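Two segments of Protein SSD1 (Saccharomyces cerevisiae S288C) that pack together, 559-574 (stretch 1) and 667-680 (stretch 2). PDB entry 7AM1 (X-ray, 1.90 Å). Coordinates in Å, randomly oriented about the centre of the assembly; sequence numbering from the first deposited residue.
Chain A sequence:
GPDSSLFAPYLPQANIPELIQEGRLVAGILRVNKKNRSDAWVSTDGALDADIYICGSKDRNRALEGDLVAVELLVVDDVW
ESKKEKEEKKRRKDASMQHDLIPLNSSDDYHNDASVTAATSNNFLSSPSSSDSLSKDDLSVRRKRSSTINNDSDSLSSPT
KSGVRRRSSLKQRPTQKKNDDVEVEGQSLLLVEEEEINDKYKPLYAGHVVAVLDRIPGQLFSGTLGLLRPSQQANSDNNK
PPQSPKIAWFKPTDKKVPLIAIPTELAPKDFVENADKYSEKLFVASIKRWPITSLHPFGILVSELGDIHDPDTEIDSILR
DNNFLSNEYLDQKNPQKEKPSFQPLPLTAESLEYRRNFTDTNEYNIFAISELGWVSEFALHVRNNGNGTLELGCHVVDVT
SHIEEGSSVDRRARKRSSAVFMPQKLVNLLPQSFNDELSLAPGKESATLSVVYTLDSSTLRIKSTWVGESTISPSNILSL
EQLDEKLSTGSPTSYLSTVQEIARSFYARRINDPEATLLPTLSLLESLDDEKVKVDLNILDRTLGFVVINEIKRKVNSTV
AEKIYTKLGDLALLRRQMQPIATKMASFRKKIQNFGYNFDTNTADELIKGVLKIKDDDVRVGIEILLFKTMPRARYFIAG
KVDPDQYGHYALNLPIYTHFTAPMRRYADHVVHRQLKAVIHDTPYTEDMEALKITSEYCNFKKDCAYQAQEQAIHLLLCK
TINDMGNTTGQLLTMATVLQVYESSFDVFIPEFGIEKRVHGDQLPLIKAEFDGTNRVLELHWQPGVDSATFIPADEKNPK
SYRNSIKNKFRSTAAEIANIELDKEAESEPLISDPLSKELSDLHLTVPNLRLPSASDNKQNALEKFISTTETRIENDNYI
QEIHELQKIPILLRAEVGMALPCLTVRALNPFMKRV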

# COMPACT_ATOMS: atom_id res chain seq x y z
N THR A 559 7.11 -22.78 5.39
CA THR A 559 7.04 -24.21 5.65
C THR A 559 5.75 -24.80 5.12
O THR A 559 5.75 -25.88 4.52
CB THR A 559 7.18 -24.47 7.15
OG1 THR A 559 8.49 -24.08 7.58
CG2 THR A 559 6.94 -25.94 7.49
N VAL A 560 4.63 -24.11 5.35
CA VAL A 560 3.34 -24.62 4.90
C VAL A 560 3.28 -24.64 3.38
O VAL A 560 2.79 -25.60 2.78
CB VAL A 560 2.21 -23.77 5.52
CG1 VAL A 560 0.87 -24.11 4.90
CG2 VAL A 560 2.18 -24.00 7.03
N ALA A 561 3.80 -23.59 2.72
CA ALA A 561 3.82 -23.55 1.26
C ALA A 561 4.59 -24.75 0.70
O ALA A 561 4.13 -25.40 -0.25
CB ALA A 561 4.45 -22.25 0.77
N GLU A 562 5.77 -25.03 1.25
CA GLU A 562 6.56 -26.17 0.80
C GLU A 562 5.80 -27.48 0.98
O GLU A 562 5.82 -28.35 0.10
CB GLU A 562 7.88 -26.21 1.57
CG GLU A 562 8.82 -25.05 1.24
CD GLU A 562 10.03 -24.96 2.16
OE1 GLU A 562 10.09 -25.73 3.15
OE2 GLU A 562 10.90 -24.10 1.91
N LYS A 563 5.11 -27.62 2.11
CA LYS A 563 4.39 -28.85 2.40
C LYS A 563 3.23 -29.08 1.44
O LYS A 563 3.08 -30.17 0.89
CB LYS A 563 3.89 -28.83 3.85
CG LYS A 563 3.10 -30.06 4.24
CD LYS A 563 3.22 -30.35 5.72
CE LYS A 563 4.64 -30.76 6.10
N ILE A 564 2.39 -28.06 1.23
CA ILE A 564 1.20 -28.26 0.40
C ILE A 564 1.58 -28.41 -1.06
O ILE A 564 0.92 -29.13 -1.81
CB ILE A 564 0.16 -27.14 0.60
CG1 ILE A 564 0.71 -25.78 0.16
CG2 ILE A 564 -0.30 -27.10 2.06
CD1 ILE A 564 -0.31 -24.64 0.25
N TYR A 565 2.63 -27.72 -1.53
CA TYR A 565 3.02 -27.91 -2.92
C TYR A 565 3.58 -29.31 -3.14
O TYR A 565 3.29 -29.95 -4.15
CB TYR A 565 4.05 -26.87 -3.35
CG TYR A 565 4.41 -27.05 -4.80
CD1 TYR A 565 3.44 -26.93 -5.80
CD2 TYR A 565 5.70 -27.41 -5.18
CE1 TYR A 565 3.75 -27.12 -7.12
CE2 TYR A 565 6.01 -27.61 -6.52
CZ TYR A 565 5.03 -27.47 -7.49
OH TYR A 565 5.32 -27.66 -8.82
N THR A 566 4.40 -29.80 -2.20
CA THR A 566 4.97 -31.14 -2.33
C THR A 566 3.88 -32.20 -2.42
O THR A 566 3.97 -33.11 -3.25
CB THR A 566 5.91 -31.42 -1.16
OG1 THR A 566 7.09 -30.63 -1.30
CG2 THR A 566 6.28 -32.91 -1.13
N LYS A 567 2.84 -32.10 -1.60
CA LYS A 567 1.83 -33.16 -1.55
C LYS A 567 0.69 -32.92 -2.54
O LYS A 567 0.26 -33.86 -3.22
CB LYS A 567 1.26 -33.28 -0.13
N LEU A 568 0.17 -31.69 -2.64
CA LEU A 568 -0.95 -31.40 -3.52
C LEU A 568 -0.53 -30.89 -4.89
O LEU A 568 -1.36 -30.87 -5.81
CB LEU A 568 -1.89 -30.35 -2.91
CG LEU A 568 -2.67 -30.72 -1.66
CD1 LEU A 568 -3.73 -29.65 -1.39
CD2 LEU A 568 -3.30 -32.10 -1.79
N GLY A 569 0.71 -30.46 -5.05
CA GLY A 569 1.21 -30.07 -6.35
C GLY A 569 0.37 -28.98 -7.00
O GLY A 569 0.16 -27.90 -6.43
N ASP A 570 -0.16 -29.28 -8.19
CA ASP A 570 -0.75 -28.26 -9.06
C ASP A 570 -1.95 -27.55 -8.44
O ASP A 570 -2.30 -26.46 -8.92
CB ASP A 570 -1.18 -28.91 -10.38
CG ASP A 570 -0.01 -29.18 -11.30
OD1 ASP A 570 1.13 -28.82 -10.94
OD2 ASP A 570 -0.23 -29.74 -12.40
N LEU A 571 -2.57 -28.10 -7.41
CA LEU A 571 -3.73 -27.46 -6.79
C LEU A 571 -3.37 -26.54 -5.62
O LEU A 571 -4.27 -25.88 -5.08
CB LEU A 571 -4.74 -28.52 -6.33
CG LEU A 571 -5.36 -29.40 -7.43
CD1 LEU A 571 -6.42 -30.31 -6.82
CD2 LEU A 571 -5.95 -28.57 -8.56
N ALA A 572 -2.09 -26.45 -5.25
CA ALA A 572 -1.70 -25.63 -4.11
C ALA A 572 -1.99 -24.16 -4.36
O ALA A 572 -1.70 -23.62 -5.43
CB ALA A 572 -0.22 -25.82 -3.80
N LEU A 573 -2.57 -23.49 -3.36
CA LEU A 573 -2.74 -22.04 -3.38
C LEU A 573 -1.48 -21.44 -2.77
O LEU A 573 -1.21 -21.62 -1.58
CB LEU A 573 -3.99 -21.61 -2.62
CG LEU A 573 -4.32 -20.11 -2.70
CD1 LEU A 573 -5.70 -19.85 -2.12
CD2 LEU A 573 -3.29 -19.21 -2.02
N LEU A 574 -0.70 -20.75 -3.59
CA LEU A 574 0.58 -20.18 -3.21
C LEU A 574 0.52 -18.67 -3.38
O LEU A 574 -0.50 -18.10 -3.78
CB LEU A 574 1.69 -20.80 -4.06
CG LEU A 574 1.82 -22.33 -3.92
CD1 LEU A 574 2.85 -22.87 -4.90
CD2 LEU A 574 2.18 -22.71 -2.50
N TYR A 667 -9.12 -14.55 3.77
CA TYR A 667 -9.83 -15.75 3.35
C TYR A 667 -8.92 -16.72 2.60
O TYR A 667 -9.17 -17.93 2.62
CB TYR A 667 -11.02 -15.41 2.46
CG TYR A 667 -11.86 -16.64 2.17
CD1 TYR A 667 -12.82 -17.06 3.07
CD2 TYR A 667 -11.64 -17.40 1.03
CE1 TYR A 667 -13.57 -18.20 2.83
CE2 TYR A 667 -12.39 -18.53 0.78
CZ TYR A 667 -13.35 -18.93 1.68
OH TYR A 667 -14.09 -20.06 1.43
N ALA A 668 -7.88 -16.23 1.93
CA ALA A 668 -6.96 -17.14 1.25
C ALA A 668 -6.43 -18.19 2.22
O ALA A 668 -6.28 -19.37 1.86
CB ALA A 668 -5.80 -16.36 0.63
N ASP A 669 -6.16 -17.79 3.47
CA ASP A 669 -5.67 -18.72 4.48
C ASP A 669 -6.67 -19.84 4.73
O ASP A 669 -6.27 -20.96 5.07
CB ASP A 669 -5.37 -17.97 5.78
CG ASP A 669 -4.23 -16.98 5.62
OD1 ASP A 669 -4.27 -16.18 4.67
OD2 ASP A 669 -3.30 -16.98 6.46
N HIS A 670 -7.97 -19.57 4.59
CA HIS A 670 -8.96 -20.63 4.74
C HIS A 670 -8.73 -21.73 3.71
O HIS A 670 -8.73 -22.92 4.05
CB HIS A 670 -10.38 -20.07 4.60
CG HIS A 670 -10.80 -19.22 5.76
ND1 HIS A 670 -12.06 -19.30 6.31
CD2 HIS A 670 -10.14 -18.27 6.46
CE1 HIS A 670 -12.16 -18.43 7.31
NE2 HIS A 670 -11.00 -17.80 7.42
N VAL A 671 -8.54 -21.35 2.45
CA VAL A 671 -8.26 -22.33 1.41
C VAL A 671 -6.98 -23.08 1.74
O VAL A 671 -6.92 -24.32 1.65
CB VAL A 671 -8.15 -21.63 0.04
CG1 VAL A 671 -7.88 -22.65 -1.05
CG2 VAL A 671 -9.43 -20.84 -0.27
N VAL A 672 -5.94 -22.36 2.14
CA VAL A 672 -4.67 -23.00 2.49
C VAL A 672 -4.86 -23.94 3.67
O VAL A 672 -4.29 -25.04 3.70
CB VAL A 672 -3.60 -21.93 2.79
CG1 VAL A 672 -2.34 -22.57 3.36
CG2 VAL A 672 -3.28 -21.14 1.53
N HIS A 673 -5.64 -23.54 4.67
CA HIS A 673 -5.86 -24.42 5.82
C HIS A 673 -6.56 -25.71 5.40
O HIS A 673 -6.18 -26.80 5.85
CB HIS A 673 -6.67 -23.69 6.89
CG HIS A 673 -5.86 -22.75 7.72
ND1 HIS A 673 -6.18 -22.46 9.03
CD2 HIS A 673 -4.76 -22.02 7.43
CE1 HIS A 673 -5.30 -21.60 9.52
NE2 HIS A 673 -4.43 -21.32 8.56
N ARG A 674 -7.57 -25.61 4.54
CA ARG A 674 -8.26 -26.81 4.08
C ARG A 674 -7.34 -27.67 3.23
O ARG A 674 -7.40 -28.90 3.30
CB ARG A 674 -9.52 -26.43 3.32
CG ARG A 674 -10.54 -25.70 4.19
CD ARG A 674 -11.93 -25.66 3.56
NE ARG A 674 -12.95 -25.32 4.55
CZ ARG A 674 -13.44 -24.10 4.77
NH1 ARG A 674 -13.01 -23.07 4.05
NH2 ARG A 674 -14.36 -23.92 5.70
N GLN A 675 -6.45 -27.05 2.45
CA GLN A 675 -5.47 -27.81 1.70
C GLN A 675 -4.49 -28.52 2.62
O GLN A 675 -4.13 -29.68 2.39
CB GLN A 675 -4.74 -26.89 0.73
CG GLN A 675 -5.60 -26.46 -0.45
CD GLN A 675 -4.83 -25.71 -1.52
OE1 GLN A 675 -3.68 -25.31 -1.32
NE2 GLN A 675 -5.47 -25.51 -2.67
N LEU A 676 -4.04 -27.84 3.68
CA LEU A 676 -3.10 -28.47 4.60
C LEU A 676 -3.73 -29.65 5.31
O LEU A 676 -3.10 -30.70 5.47
CB LEU A 676 -2.59 -27.45 5.62
CG LEU A 676 -1.60 -28.00 6.65
CD1 LEU A 676 -0.35 -28.54 5.97
CD2 LEU A 676 -1.24 -26.93 7.68
N LYS A 677 -4.98 -29.51 5.75
CA LYS A 677 -5.65 -30.61 6.43
C LYS A 677 -5.77 -31.83 5.54
O LYS A 677 -5.58 -32.97 5.99
CB LYS A 677 -7.02 -30.17 6.93
CG LYS A 677 -6.97 -29.11 8.01
CD LYS A 677 -8.32 -28.95 8.65
CE LYS A 677 -8.38 -27.70 9.49
NZ LYS A 677 -9.78 -27.43 9.93
N ALA A 678 -6.10 -31.63 4.26
CA ALA A 678 -6.11 -32.74 3.31
C ALA A 678 -4.76 -33.44 3.27
O ALA A 678 -4.67 -34.67 3.32
CB ALA A 678 -6.50 -32.25 1.91
N VAL A 679 -3.68 -32.66 3.19
CA VAL A 679 -2.34 -33.23 3.20
C VAL A 679 -2.09 -33.96 4.52
O VAL A 679 -1.59 -35.09 4.54
CB VAL A 679 -1.29 -32.14 2.96
CG1 VAL A 679 0.11 -32.65 3.25
CG2 VAL A 679 -1.36 -31.67 1.52
N ILE A 680 -2.45 -33.33 5.64
CA ILE A 680 -2.25 -33.94 6.95
C ILE A 680 -2.94 -35.30 7.01
O ILE A 680 -2.32 -36.32 7.33
CB ILE A 680 -2.76 -33.01 8.06
CG1 ILE A 680 -1.79 -31.84 8.26
CG2 ILE A 680 -2.98 -33.78 9.36
CD1 ILE A 680 -2.36 -30.72 9.11

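The helix of stretch 1 crosses the helix of stretch 2 at 58°, with a closest axial approach of 9.6 Å, and the two stretches together bury 651 Å², summed over both sides. The helix residues that touch stretch 2 are Val 560, Lys 563, Ile 564, Lys 567 and Leu 568, a three-and-four spacing that puts them on one face.

Val 560 opens the series: its CG1 lies 3.9 Å from CG1 of Val 672, a contact between two buried, branched apolar side chains. One turn on, Lys 563 contributes the aliphatic part of its chain, CD standing 4.0 Å from CD1 of Leu 676; its NZ is not modelled, so the evidence covers only the methylenes. Ile 564 and Leu 676 have the closest CA atoms across the stretches, 6.0 Å apart. With chi1 in p, Ile 564 sets its CG2 4.2 Å from CD1 of Leu 676 and its CD1 4.3 Å from CG1 of Val 672.

Toward the helix end, Val 679 is met by Lys 567, whose CB is 3.5 Å from CG2 of Val 679, and by Leu 568, whose CG is 3.6 Å from the same CG2. Leu 568 CD1 also rests 3.6 Å from CB of Gln 675. Gly 569 then leaves helical geometry with a phi of 57°, a value that favours glycine, and the chain turns through a short 3-10 segment.

Here Gln 675, buried and extended (chi1 m, chi2 t), supplies the polar link. NE2 of Gln 675 donates a weak hydrogen bond to O of Leu 571 (2.7 Å, 124°), and OE1 of Gln 675 accepts a nearly straight one from N of Leu 573 (3.0 Å, 167°). An amide suits this place because it can both donate and accept.

Leu 573, with the largest covered area, 90 Å², closes the contact: CD1 lies 3.7 Å from CG1 of Val 671, and CD2 4.0 Å from CG2 of Val 672.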